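Side-chain contact in adenosine 5'-monophosphoramidase HNT1 (Candida albicans, PDB 6IQ1), which probably hydrolyses adenosine 5'-phosphoramidates to AMP, as a homodimeric member of the histidine triad (HINT) family of nucleotide-binding enzymes: residues V42-K47 against K69-V74. Numbering follows the deposited sequence.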
# COMPACT_ATOMS: atom_id res chain seq x y z
N VAL D 42 -4.46 8.81 7.92
CA VAL D 42 -3.72 8.15 8.99
C VAL D 42 -2.41 7.65 8.43
O VAL D 42 -2.32 7.30 7.25
CB VAL D 42 -4.55 6.99 9.59
CG1 VAL D 42 -3.74 6.21 10.65
CG2 VAL D 42 -5.84 7.54 10.18
N LEU D 43 -1.36 7.67 9.27
CA LEU D 43 -0.09 7.03 8.96
C LEU D 43 0.05 5.78 9.81
O LEU D 43 -0.41 5.75 10.95
CB LEU D 43 1.10 7.95 9.23
CG LEU D 43 1.08 9.30 8.53
CD1 LEU D 43 2.13 10.19 9.12
CD2 LEU D 43 1.26 9.14 7.02
N ILE D 44 0.69 4.76 9.24
CA ILE D 44 0.88 3.48 9.91
C ILE D 44 2.32 3.06 9.67
O ILE D 44 2.74 2.91 8.52
CB ILE D 44 -0.07 2.39 9.38
CG1 ILE D 44 -1.53 2.83 9.47
CG2 ILE D 44 0.18 1.09 10.12
CD1 ILE D 44 -2.07 3.44 8.19
N ILE D 45 3.08 2.91 10.75
CA ILE D 45 4.52 2.68 10.62
C ILE D 45 4.98 1.47 11.43
O ILE D 45 4.49 1.21 12.54
CB ILE D 45 5.31 3.95 11.02
CG1 ILE D 45 5.28 4.17 12.53
CG2 ILE D 45 4.78 5.19 10.27
CD1 ILE D 45 6.01 5.44 12.94
N PRO D 46 5.91 0.69 10.90
CA PRO D 46 6.61 -0.28 11.75
C PRO D 46 7.49 0.45 12.75
O PRO D 46 7.98 1.55 12.48
CB PRO D 46 7.44 -1.09 10.74
CG PRO D 46 7.71 -0.12 9.63
CD PRO D 46 6.48 0.76 9.54
N LYS D 47 7.68 -0.16 13.92
CA LYS D 47 8.54 0.45 14.93
C LYS D 47 10.01 0.31 14.58
O LYS D 47 10.82 1.18 14.91
CB LYS D 47 8.25 -0.14 16.30
CG LYS D 47 7.04 0.48 16.98
CD LYS D 47 6.42 -0.49 18.00
CE LYS D 47 5.34 0.18 18.83
NZ LYS D 47 5.07 -0.57 20.10
N LYS D 69 -6.42 -2.58 8.46
CA LYS D 69 -7.78 -3.09 8.42
C LYS D 69 -8.56 -2.65 9.65
O LYS D 69 -9.70 -2.19 9.55
CB LYS D 69 -7.78 -4.61 8.31
CG LYS D 69 -9.14 -5.20 8.45
CD LYS D 69 -9.10 -6.66 8.13
CE LYS D 69 -10.37 -7.35 8.53
NZ LYS D 69 -10.02 -8.77 8.66
N LYS D 70 -7.95 -2.80 10.83
CA LYS D 70 -8.61 -2.35 12.05
C LYS D 70 -8.90 -0.84 12.00
O LYS D 70 -9.96 -0.39 12.47
CB LYS D 70 -7.77 -2.73 13.27
CG LYS D 70 -8.58 -2.78 14.57
CD LYS D 70 -7.71 -3.11 15.74
CE LYS D 70 -8.43 -2.91 17.07
NZ LYS D 70 -7.53 -3.23 18.21
N LEU D 71 -7.99 -0.05 11.41
CA LEU D 71 -8.22 1.39 11.31
C LEU D 71 -9.41 1.72 10.40
O LEU D 71 -10.11 2.71 10.65
CB LEU D 71 -6.96 2.11 10.82
CG LEU D 71 -5.83 2.24 11.83
CD1 LEU D 71 -4.52 2.50 11.11
CD2 LEU D 71 -6.14 3.33 12.87
N THR D 72 -9.64 0.93 9.34
CA THR D 72 -10.84 1.16 8.53
C THR D 72 -12.12 0.93 9.35
O THR D 72 -13.16 1.50 9.03
CB THR D 72 -10.86 0.28 7.26
OG1 THR D 72 -10.93 -1.11 7.60
CG2 THR D 72 -9.64 0.53 6.39
N LYS D 73 -12.05 0.13 10.41
CA LYS D 73 -13.20 0.04 11.31
C LYS D 73 -13.33 1.28 12.18
O LYS D 73 -14.44 1.79 12.38
CB LYS D 73 -13.11 -1.21 12.19
CG LYS D 73 -13.32 -2.52 11.45
CD LYS D 73 -13.13 -3.70 12.40
CE LYS D 73 -12.69 -4.94 11.65
NZ LYS D 73 -12.93 -6.17 12.45
N VAL D 74 -12.21 1.79 12.71
CA VAL D 74 -12.24 3.03 13.48
C VAL D 74 -12.79 4.17 12.65
O VAL D 74 -13.58 4.99 13.14
CB VAL D 74 -10.84 3.38 14.01
CG1 VAL D 74 -10.93 4.61 14.89
CG2 VAL D 74 -10.22 2.19 14.78
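V42 and L71 bring their backbones closest where strand 42-46 passes the last turn of helix 58-74, their CA atoms 8.4 Å apart. I44, two residues along the strand, has its CA 9.4 Å from that of L71. Such spacing leaves room for a single layer of aliphatic side chains; no hydrogen bond links the two segments, and a single helical residue makes the contact. L71 sends one methyl ahead of the rest: with CD1 extended away from CA (chi2 160°), that carbon reaches the strand between V42 and I44. The I44 branch comes to meet it almost end-on, CG1 lying 3.4 Å from L71 CD1, a short separation but within the uncertainty of the coordinates, and the I44 terminal methyl CD1 following at 3.9 Å. V42 is set at a slant to L71, its CG1 standing 3.8 Å from L71 CD1, a looser van der Waals distance; turning that methyl anti to the backbone N (chi1 175°) directs it at L71 CD1. The wider setting is the α+β fold of the HIT family, in which this helix packs against an antiparallel sheet. L109 of the adjoining strand 107-112 touches both I44 and L71, while L22 touches both V42 and L71, so the apolar layer extends to 107-112 on one side and to strand 21-24, two strands away, on the other. L43 points away from the helix and packs on H108 and D33, which probably line the nucleotide site; I44, on the helix-facing side, still has its side chain about 4 Å from that of F107, another inferred AMP-binding residue. K69 and K70, just before L71, reach the second subunit, where they form salt bridges with its D58 and D148 respectively.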